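Local coordinates for cycloserine biosynthesis protein DcsG (PDB 6JIL) that catalyses the ATP- and magnesium-dependent ring closure of O-ureido-D-serine to the antibiotic D-cycloserine, as a monomeric ligase of the ATP-grasp family, at residues R152-A155 with E156-S159; P176-E179 with S180-R183; R160-A163 with R164-N168; M83-V86 with R87-D91. One frame throughout, in Å; residues are numbered along the deposited sequence.

Contact 1. Residues R152-A155 with E156-S159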
loop_
_atom_site.group_PDB
_atom_site.type_symbol
_atom_site.label_atom_id
_atom_site.label_comp_id
_atom_site.label_asym_id
_atom_site.label_seq_id
_atom_site.Cartn_x
_atom_site.Cartn_y
_atom_site.Cartn_z
ATOM N N ARG A 152 0.808 -1.972 25.910
ATOM C CA ARG A 152 -0.566 -2.348 26.239
ATOM C C ARG A 152 -1.214 -1.580 27.386
ATOM O O ARG A 152 -2.441 -1.543 27.499
ATOM C CB ARG A 152 -0.679 -3.851 26.514
ATOM C CG ARG A 152 0.009 -4.345 27.768
ATOM C CD ARG A 152 -0.656 -5.628 28.221
ATOM N NE ARG A 152 -0.860 -6.529 27.095
ATOM C CZ ARG A 152 -1.978 -7.211 26.869
ATOM N NH1 ARG A 152 -3.012 -7.104 27.693
ATOM N NH2 ARG A 152 -2.069 -7.989 25.804
ATOM N N SER A 153 -0.405 -0.956 28.231
ATOM C CA SER A 153 -0.948 -0.206 29.353
ATOM C C SER A 153 -1.538 1.122 28.896
ATOM O O SER A 153 -2.239 1.792 29.654
ATOM C CB SER A 153 0.148 0.047 30.390
ATOM O OG SER A 153 1.224 0.784 29.824
ATOM N N LEU A 154 -1.256 1.495 27.653
ATOM C CA LEU A 154 -1.735 2.758 27.099
ATOM C C LEU A 154 -3.010 2.613 26.273
ATOM O O LEU A 154 -3.146 3.222 25.215
ATOM C CB LEU A 154 -0.645 3.378 26.229
ATOM C CG LEU A 154 0.696 3.632 26.908
ATOM C CD1 LEU A 154 1.708 4.084 25.868
ATOM C CD2 LEU A 154 0.525 4.684 27.995
ATOM N N ALA A 155 -3.949 1.814 26.755
ATOM C CA ALA A 155 -5.192 1.613 26.025
ATOM C C ALA A 155 -6.015 2.898 25.885
ATOM O O ALA A 155 -6.478 3.231 24.794
ATOM C CB ALA A 155 -6.020 0.529 26.702
ATOM N N GLU A 156 -6.195 3.621 26.987
ATOM C CA GLU A 156 -6.986 4.843 26.962
ATOM C C GLU A 156 -6.446 5.835 25.939
ATOM O O GLU A 156 -7.195 6.325 25.095
ATOM C CB GLU A 156 -7.044 5.471 28.360
ATOM C CG GLU A 156 -8.125 6.537 28.536
ATOM C CD GLU A 156 -7.677 7.912 28.076
ATOM O OE1 GLU A 156 -8.525 8.829 28.021
ATOM O OE2 GLU A 156 -6.475 8.078 27.778
ATOM N N PRO A 157 -5.140 6.146 25.992
ATOM C CA PRO A 157 -4.583 7.094 25.020
ATOM C C PRO A 157 -4.785 6.601 23.587
ATOM O O PRO A 157 -5.159 7.361 22.696
ATOM C CB PRO A 157 -3.111 7.158 25.411
ATOM C CG PRO A 157 -3.152 6.929 26.886
ATOM C CD PRO A 157 -4.132 5.789 27.003
ATOM N N ALA A 158 -4.537 5.317 23.370
ATOM C CA ALA A 158 -4.710 4.746 22.044
ATOM C C ALA A 158 -6.183 4.812 21.626
ATOM O O ALA A 158 -6.490 5.030 20.456
ATOM C CB ALA A 158 -4.214 3.300 22.026
ATOM N N SER A 159 -7.093 4.626 22.577
ATOM C CA SER A 159 -8.509 4.666 22.261
ATOM C C SER A 159 -8.854 6.062 21.765
ATOM O O SER A 159 -9.761 6.235 20.947
ATOM C CB SER A 159 -9.354 4.313 23.489
ATOM O OG SER A 159 -9.209 5.276 24.520
HETATM O O HOH W 1 -4.756 2.863 29.518
#

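Contact 2. Residues P176-E179 with S180-R183. With ADP (adenosine-5'-diphosphate), chain G.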
loop_
_atom_site.group_PDB
_atom_site.type_symbol
_atom_site.label_atom_id
_atom_site.label_comp_id
_atom_site.label_asym_id
_atom_site.label_seq_id
_atom_site.Cartn_x
_atom_site.Cartn_y
_atom_site.Cartn_z
ATOM N N PRO A 176 -1.124 -6.439 16.802
ATOM C CA PRO A 176 -0.113 -6.547 17.848
ATOM C C PRO A 176 1.182 -6.069 17.203
ATOM O O PRO A 176 1.353 -6.209 15.993
ATOM C CB PRO A 176 -0.083 -8.040 18.142
ATOM C CG PRO A 176 -0.459 -8.653 16.823
ATOM C CD PRO A 176 -1.602 -7.768 16.385
ATOM N N TYR A 177 2.080 -5.492 17.989
ATOM C CA TYR A 177 3.347 -5.034 17.442
ATOM C C TYR A 177 4.253 -6.236 17.181
ATOM O O TYR A 177 4.586 -6.977 18.108
ATOM C CB TYR A 177 4.054 -4.086 18.413
ATOM C CG TYR A 177 5.265 -3.447 17.788
ATOM C CD1 TYR A 177 5.133 -2.354 16.931
ATOM C CD2 TYR A 177 6.537 -3.980 17.980
ATOM C CE1 TYR A 177 6.237 -1.813 16.275
ATOM C CE2 TYR A 177 7.651 -3.446 17.325
ATOM C CZ TYR A 177 7.491 -2.366 16.471
ATOM O OH TYR A 177 8.574 -1.850 15.795
ATOM N N VAL A 178 4.643 -6.426 15.922
ATOM C CA VAL A 178 5.523 -7.527 15.528
ATOM C C VAL A 178 6.942 -7.174 15.969
ATOM O O VAL A 178 7.593 -6.312 15.383
ATOM C CB VAL A 178 5.473 -7.746 13.996
ATOM C CG1 VAL A 178 6.534 -8.757 13.562
ATOM C CG2 VAL A 178 4.085 -8.231 13.597
ATOM N N GLU A 179 7.402 -7.857 17.010
ATOM C CA GLU A 179 8.713 -7.626 17.608
ATOM C C GLU A 179 9.938 -7.703 16.705
ATOM O O GLU A 179 10.923 -6.996 16.938
ATOM C CB GLU A 179 8.904 -8.577 18.796
ATOM C CG GLU A 179 7.780 -8.491 19.828
ATOM C CD GLU A 179 8.070 -9.293 21.088
ATOM O OE1 GLU A 179 8.333 -10.511 20.981
ATOM O OE2 GLU A 179 8.030 -8.702 22.188
ATOM N N SER A 180 9.900 -8.547 15.682
ATOM C CA SER A 180 11.055 -8.667 14.800
ATOM C C SER A 180 11.312 -7.401 13.998
ATOM O O SER A 180 12.427 -7.168 13.559
ATOM C CB SER A 180 10.885 -9.840 13.831
ATOM O OG SER A 180 9.926 -9.544 12.830
ATOM N N VAL A 181 10.290 -6.578 13.810
ATOM C CA VAL A 181 10.456 -5.360 13.019
ATOM C C VAL A 181 11.468 -4.367 13.607
ATOM O O VAL A 181 12.084 -3.591 12.874
ATOM C CB VAL A 181 9.093 -4.652 12.800
ATOM C CG1 VAL A 181 9.276 -3.404 11.960
ATOM C CG2 VAL A 181 8.134 -5.592 12.106
ATOM N N ASP A 182 11.645 -4.397 14.923
ATOM C CA ASP A 182 12.593 -3.500 15.583
ATOM C C ASP A 182 14.027 -3.732 15.117
ATOM O O ASP A 182 14.798 -2.786 14.952
ATOM C CB ASP A 182 12.526 -3.684 17.098
ATOM C CG ASP A 182 11.480 -2.814 17.738
ATOM O OD1 ASP A 182 11.255 -2.951 18.957
ATOM O OD2 ASP A 182 10.886 -1.983 17.021
ATOM N N ARG A 183 14.381 -4.996 14.907
ATOM C CA ARG A 183 15.727 -5.332 14.479
ATOM C C ARG A 183 15.877 -5.781 13.028
ATOM O O ARG A 183 16.960 -5.681 12.464
ATOM C CB ARG A 183 16.313 -6.394 15.416
ATOM C CG ARG A 183 15.308 -7.421 15.938
ATOM C CD ARG A 183 15.962 -8.332 16.989
ATOM N NE ARG A 183 15.003 -9.207 17.666
ATOM C CZ ARG A 183 14.432 -10.275 17.115
ATOM N NH1 ARG A 183 14.718 -10.616 15.869
ATOM N NH2 ARG A 183 13.562 -10.997 17.812
HETATM P PB ADP G . 1.451 2.534 5.797
HETATM O O1B ADP G . 3.000 2.262 5.439
HETATM O O2B ADP G . 0.582 2.256 4.573
HETATM O O3B ADP G . 1.293 4.013 6.214
HETATM P PA ADP G . 1.967 0.407 7.462
HETATM O O1A ADP G . 1.210 -0.818 7.715
HETATM O O2A ADP G . 3.047 0.089 6.340
HETATM O O3A ADP G . 0.918 1.574 7.009
HETATM O "O5'" ADP G . 2.658 0.863 8.842
HETATM C "C5'" ADP G . 3.689 1.813 8.570
HETATM C "C4'" ADP G . 4.951 1.395 9.335
HETATM O "O4'" ADP G . 4.640 1.188 10.731
HETATM C "C3'" ADP G . 5.509 0.082 8.798
HETATM O "O3'" ADP G . 6.438 0.295 7.742
HETATM C "C2'" ADP G . 6.140 -0.557 10.037
HETATM O "O2'" ADP G . 7.506 -0.161 10.201
HETATM C "C1'" ADP G . 5.240 -0.062 11.192
HETATM N N9 ADP G . 4.197 -1.068 11.541
HETATM C C8 ADP G . 2.854 -1.002 11.260
HETATM N N7 ADP G . 2.229 -2.026 11.762
HETATM C C5 ADP G . 3.114 -2.822 12.397
HETATM C C6 ADP G . 3.000 -3.923 13.288
HETATM N N6 ADP G . 1.775 -4.542 13.496
HETATM N N1 ADP G . 4.099 -4.341 13.943
HETATM C C2 ADP G . 5.284 -3.750 13.780
HETATM N N3 ADP G . 5.439 -2.712 12.961
HETATM C C4 ADP G . 4.400 -2.220 12.259
#

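Contact 3. Residues R160-A163 with R164-N168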
loop_
_atom_site.group_PDB
_atom_site.type_symbol
_atom_site.label_atom_id
_atom_site.label_comp_id
_atom_site.label_asym_id
_atom_site.label_seq_id
_atom_site.Cartn_x
_atom_site.Cartn_y
_atom_site.Cartn_z
ATOM N N ARG A 160 -8.122 7.059 22.261
ATOM C CA ARG A 160 -8.345 8.440 21.851
ATOM C C ARG A 160 -7.810 8.618 20.441
ATOM O O ARG A 160 -8.350 9.391 19.654
ATOM C CB ARG A 160 -7.661 9.410 22.816
ATOM C CG ARG A 160 -8.519 9.778 24.028
ATOM C CD ARG A 160 -7.677 9.952 25.294
ATOM N NE ARG A 160 -6.515 10.819 25.094
ATOM C CZ ARG A 160 -5.568 11.023 26.005
ATOM N NH1 ARG A 160 -5.642 10.422 27.188
ATOM N NH2 ARG A 160 -4.542 11.823 25.736
ATOM N N HIS A 161 -6.746 7.894 20.126
ATOM C CA HIS A 161 -6.172 7.950 18.788
ATOM C C HIS A 161 -7.201 7.296 17.871
ATOM O O HIS A 161 -7.508 7.805 16.793
ATOM C CB HIS A 161 -4.846 7.180 18.746
ATOM C CG HIS A 161 -4.197 7.150 17.396
ATOM N ND1 HIS A 161 -3.050 6.430 17.140
ATOM C CD2 HIS A 161 -4.537 7.740 16.226
ATOM C CE1 HIS A 161 -2.711 6.577 15.871
ATOM N NE2 HIS A 161 -3.598 7.368 15.294
ATOM N N VAL A 162 -7.748 6.174 18.327
ATOM C CA VAL A 162 -8.746 5.439 17.565
ATOM C C VAL A 162 -9.978 6.299 17.319
ATOM O O VAL A 162 -10.467 6.387 16.191
ATOM C CB VAL A 162 -9.165 4.132 18.300
ATOM C CG1 VAL A 162 -10.384 3.508 17.626
ATOM C CG2 VAL A 162 -8.007 3.142 18.284
ATOM N N ALA A 163 -10.466 6.942 18.374
ATOM C CA ALA A 163 -11.650 7.779 18.268
ATOM C C ALA A 163 -11.461 8.870 17.225
ATOM O O ALA A 163 -12.354 9.125 16.418
ATOM C CB ALA A 163 -11.985 8.398 19.624
ATOM N N ARG A 164 -10.294 9.504 17.248
ATOM C CA ARG A 164 -9.967 10.580 16.316
ATOM C C ARG A 164 -10.117 10.116 14.869
ATOM O O ARG A 164 -10.554 10.877 14.010
ATOM C CB ARG A 164 -8.529 11.072 16.576
ATOM C CG ARG A 164 -8.022 12.130 15.596
ATOM C CD ARG A 164 -6.689 12.752 16.054
ATOM N NE ARG A 164 -5.547 11.835 15.993
ATOM C CZ ARG A 164 -4.884 11.531 14.878
ATOM N NH1 ARG A 164 -5.243 12.073 13.720
ATOM N NH2 ARG A 164 -3.863 10.682 14.919
ATOM N N LEU A 165 -9.753 8.863 14.610
ATOM C CA LEU A 165 -9.835 8.299 13.266
ATOM C C LEU A 165 -11.259 7.945 12.864
ATOM O O LEU A 165 -11.662 8.142 11.719
ATOM C CB LEU A 165 -8.947 7.054 13.161
ATOM C CG LEU A 165 -7.450 7.338 13.269
ATOM C CD1 LEU A 165 -6.654 6.056 13.067
ATOM C CD2 LEU A 165 -7.072 8.363 12.220
ATOM N N LEU A 166 -12.016 7.410 13.810
ATOM C CA LEU A 166 -13.397 7.047 13.540
ATOM C C LEU A 166 -14.189 8.316 13.244
ATOM O O LEU A 166 -15.051 8.333 12.363
ATOM C CB LEU A 166 -13.997 6.325 14.751
ATOM C CG LEU A 166 -13.281 5.038 15.174
ATOM C CD1 LEU A 166 -13.951 4.463 16.412
ATOM C CD2 LEU A 166 -13.305 4.027 14.026
ATOM N N ALA A 167 -13.877 9.379 13.980
ATOM C CA ALA A 167 -14.555 10.658 13.816
ATOM C C ALA A 167 -14.444 11.165 12.388
ATOM O O ALA A 167 -15.351 11.819 11.886
ATOM C CB ALA A 167 -13.975 11.685 14.781
ATOM N N ASN A 168 -13.322 10.873 11.740
ATOM C CA ASN A 168 -13.110 11.301 10.365
ATOM C C ASN A 168 -13.793 10.298 9.441
ATOM O O ASN A 168 -13.723 10.414 8.223
ATOM C CB ASN A 168 -11.605 11.390 10.069
ATOM C CG ASN A 168 -11.305 11.807 8.636
ATOM O OD1 ASN A 168 -11.983 12.668 8.070
ATOM N ND2 ASN A 168 -10.272 11.207 8.047
#

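Contact 4. Residues M83-V86 with R87-D91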
loop_
_atom_site.group_PDB
_atom_site.type_symbol
_atom_site.label_atom_id
_atom_site.label_comp_id
_atom_site.label_asym_id
_atom_site.label_seq_id
_atom_site.Cartn_x
_atom_site.Cartn_y
_atom_site.Cartn_z
HETATM N N MSE A 83 -11.921 0.414 -11.023
HETATM C CA MSE A 83 -12.500 0.814 -9.744
HETATM C C MSE A 83 -12.597 -0.249 -8.657
HETATM O O MSE A 83 -12.195 -0.001 -7.520
HETATM C CB MSE A 83 -13.861 1.470 -9.973
HETATM C CG MSE A 83 -13.740 2.814 -10.662
HETATM SE SE MSE A 83 -12.767 4.110 -9.586
HETATM C CE MSE A 83 -10.962 3.590 -9.966
ATOM N N PRO A 84 -13.129 -1.442 -8.978
ATOM C CA PRO A 84 -13.210 -2.451 -7.916
ATOM C C PRO A 84 -11.858 -2.608 -7.214
ATOM O O PRO A 84 -11.789 -2.618 -5.985
ATOM C CB PRO A 84 -13.635 -3.712 -8.668
ATOM C CG PRO A 84 -14.486 -3.159 -9.760
ATOM C CD PRO A 84 -13.671 -1.969 -10.242
ATOM N N LEU A 85 -10.791 -2.710 -8.008
ATOM C CA LEU A 85 -9.431 -2.852 -7.483
ATOM C C LEU A 85 -9.047 -1.623 -6.664
ATOM O O LEU A 85 -8.494 -1.741 -5.578
ATOM C CB LEU A 85 -8.422 -3.007 -8.630
ATOM C CG LEU A 85 -7.104 -3.766 -8.410
ATOM C CD1 LEU A 85 -6.075 -3.227 -9.378
ATOM C CD2 LEU A 85 -6.604 -3.627 -6.988
ATOM N N VAL A 86 -9.335 -0.441 -7.192
ATOM C CA VAL A 86 -9.003 0.795 -6.496
ATOM C C VAL A 86 -9.635 0.900 -5.108
ATOM O O VAL A 86 -8.931 1.131 -4.125
ATOM C CB VAL A 86 -9.413 2.034 -7.335
ATOM C CG1 VAL A 86 -9.199 3.325 -6.526
ATOM C CG2 VAL A 86 -8.594 2.074 -8.624
ATOM N N ARG A 87 -10.952 0.731 -5.019
ATOM C CA ARG A 87 -11.632 0.830 -3.728
ATOM C C ARG A 87 -11.098 -0.191 -2.732
ATOM O O ARG A 87 -10.935 0.101 -1.545
ATOM C CB ARG A 87 -13.144 0.605 -3.877
ATOM C CG ARG A 87 -13.846 1.521 -4.858
ATOM C CD ARG A 87 -15.363 1.353 -4.786
ATOM N NE ARG A 87 -15.990 1.624 -6.079
ATOM C CZ ARG A 87 -16.180 0.712 -7.034
ATOM N NH1 ARG A 87 -15.800 -0.547 -6.845
ATOM N NH2 ARG A 87 -16.734 1.061 -8.191
ATOM N N TRP A 88 -10.837 -1.393 -3.231
ATOM C CA TRP A 88 -10.352 -2.497 -2.412
ATOM C C TRP A 88 -8.900 -2.305 -1.955
ATOM O O TRP A 88 -8.562 -2.593 -0.802
ATOM C CB TRP A 88 -10.473 -3.803 -3.206
ATOM C CG TRP A 88 -10.269 -5.052 -2.395
ATOM C CD1 TRP A 88 -11.138 -5.594 -1.496
ATOM C CD2 TRP A 88 -9.114 -5.898 -2.394
ATOM N NE1 TRP A 88 -10.599 -6.720 -0.935
ATOM C CE2 TRP A 88 -9.357 -6.932 -1.465
ATOM C CE3 TRP A 88 -7.899 -5.882 -3.085
ATOM C CZ2 TRP A 88 -8.428 -7.945 -1.206
ATOM C CZ3 TRP A 88 -6.969 -6.890 -2.827
ATOM C CH2 TRP A 88 -7.244 -7.908 -1.892
ATOM N N ALA A 89 -8.058 -1.801 -2.857
ATOM C CA ALA A 89 -6.642 -1.607 -2.577
ATOM C C ALA A 89 -6.340 -0.435 -1.669
ATOM O O ALA A 89 -5.294 -0.407 -1.035
ATOM C CB ALA A 89 -5.863 -1.457 -3.890
ATOM N N LEU A 90 -7.243 0.535 -1.604
ATOM C CA LEU A 90 -7.027 1.707 -0.756
ATOM C C LEU A 90 -7.613 1.581 0.641
ATOM O O LEU A 90 -7.855 2.587 1.308
ATOM C CB LEU A 90 -7.588 2.963 -1.423
ATOM C CG LEU A 90 -6.680 3.606 -2.469
ATOM C CD1 LEU A 90 -6.376 2.605 -3.543
ATOM C CD2 LEU A 90 -7.347 4.843 -3.053
ATOM N N ASP A 91 -7.840 0.350 1.086
ATOM C CA ASP A 91 -8.389 0.103 2.419
ATOM C C ASP A 91 -7.790 -1.182 2.973
ATOM O O ASP A 91 -8.074 -2.271 2.476
ATOM C CB ASP A 91 -9.914 0.001 2.356
ATOM C CG ASP A 91 -10.549 -0.208 3.724
ATOM O OD1 ASP A 91 -11.761 0.073 3.858
ATOM O OD2 ASP A 91 -9.856 -0.663 4.660
#

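Contact 1. Residues R152-A155 with E156-S159
With chi1 at 65°, S159 holds its OG between its own backbone N and carbonyl carbon, and this turns the hydroxyl back along the helix until OG lies 3.4 Å from A155 O. The same rotation points OG at E156 O, at a separation so short that its exact geometry is doubtful. The carbonyl of A155 is taken up by the backbone: S159 N donates to A155 O at 2.7 Å. One residue earlier A158 N reaches L154 O at 3.1 Å, with an angle of 160° at the hydrogen, while A158 CB rests 3.4 Å from the same oxygen.

L154 is the N-cap; its psi of 42° is not helical, and the helix begins at A155. The first turn has N-H groups without a carbonyl one turn behind them, and a water serves one: it accepts from E156 N at 3.0 Å and donates to S153 O. P157, third in the helix, has no N-H to satisfy, and its CD sits 3.3 Å from L154 O. E156 bends at chi2 away from the turn, and its OE2 forms a salt bridge with R160 further along the helix.

A155 and S159 face helix 117-127, whereas A158 lies on F134 and V136 of strand 133-138. With L154 as N-cap, a water joining S153 O to E156 N and P157 in the first turn, this is the start of the helix that carries the chain from strand 148-151 to strand 172-176 in the four-stranded alpha/beta unit of an ATP-grasp enzyme.

Contact 2. Residues P176-E179 with S180-R183
The polar link between side chains runs from Y177 OH to D182 OD2, a hydrogen bond of 2.6 Å. The phenol reaches that oxygen from above the carboxylate plane, and ring and carboxylate are turned 46° from each other. R149 ties the pair together from outside, forming a salt bridge with D182 OD1 and a cation-pi contact with the Y177 ring.

Backbone bonds shape the bend. V181 N donates to V178 O at 3.1 Å, closing a type I beta turn from V178 to V181 that leads into helix 181-184; the next bond, D182 N to E179 O, is weak. In the ATP-grasp fold this stretch is the connection between strand 172-176 and the following sheet, and it reads the adenine edge: P176 O accepts from N6 of ADP at 3.0 Å, and V178 N donates to N1 of ADP at 2.9 Å with a nearly straight angle of 166°.

Van der Waals contacts add to this. One face of Y177 lies against the base, CE1 3.3 Å from ADP C2, a position reached with the ring anti to the backbone N (chi1 -172°). V178 CG1 meets V181 CG2 at 3.8 Å, the two valines crossing at about a right angle, and V181 CG2 also lies 3.8 Å from ADP C2.

Contact 3. Residues R160-A163 with R164-N168
In the C-terminal half of helix 155-167, H161 and R164 bring their flat groups together on the flank toward D146 and Y150. R164 NH2 comes within 3.3 Å of both CD2 and NE2 of H161. The two planes are only 6° apart, yet the approach is oblique and no hydrogen bond joins the pair. The bend of R164 at chi3 (69°) folds the guanidinium back toward the imidazole, while a salt bridge from NH1 to D146 and a hydrogen bond between H161 ND1 and Y150 OH hold the two groups from outside.

On the inner side V162 and L166 lie side by side and point the same way, with CG1 of V162 3.9 Å from CD1 of L166. L165 CD1 approaches H161 NE2 at 4.0 Å. Backbone bonds run beneath: L166 N donates to V162 O at 3.0 Å and A167 N to A163 O at 2.9 Å. L165 N divides its weak bonding between H161 O and V162 O.

V162 also touches helix 117-127. The helix lays V162, L165 and L166 on V172 of the four-stranded sheet and leaves R160 and R164 exposed, as in the helix-on-sheet layer of an ATP-grasp enzyme.

Contact 4. Residues M83-V86 with R87-D91
A89 N donates to L85 O over 2.8 Å, and R87 N to M83 O over 2.9 Å with an almost straight angle of 169°; these are the two shortest of the four backbone bonds between the segments. W88 N to P84 O is longer, and L90 N still reaches V86 O at 3.1 Å although L90 is the first residue to leave helical geometry. The indole of W88 is fixed from outside by a hydrogen bond from NE1 to D97, and its ring meets that of H243.

R87 carries the outer packing. Its chain runs extended from CG to NE, back toward the start of the helix, so that the guanidinium lies with one face over M83, present as selenomethionine. NH2 is 3.4 Å from M83 CB, and NH1 stands 3.4 Å from P84 CA. E71 of helix 63-76 offers NH2 a long, weak ion pair.

Apolar groups fill the inner side. L85 CD2 touches A89 CB at 3.9 Å, and L85 goes on to L244, L250 and L272. V86 and L90 lie side by side, V86 CG1 4.2 Å from L90 CD1; the chi1 of -82° and chi2 of 58° in L90 also bring CD1 close to V86 O, a short contact of doubtful detail.

The chemistry is that of a short helix whose bonds persist to its last turn, with a cation laid over its first residues. There the guanidinium lies by the positive end of the helix dipole, which would if anything disfavour it, and the distant E71 probably compensates only in part.

From the N terminus the chain first meets contact 4, where helix 83-89 closes its turns between helices 63-76 and 227-244, just ahead of the ATP-binding residue K92. Contact 1 follows much later, at the loop between strand 148-151 and helix 155-167, and contact 3 continues directly on the same helix, their centres 13 Å apart. Contact 2 comes next, past strand 172-176, turning the chain into helix 181-184 beside the adenine. All four are local and run in series, none nested in or crossing another. Contacts 1 and 3 dress one face of the four-stranded sheet; contacts 2 and 4 lie on opposite sides of the chain's centre.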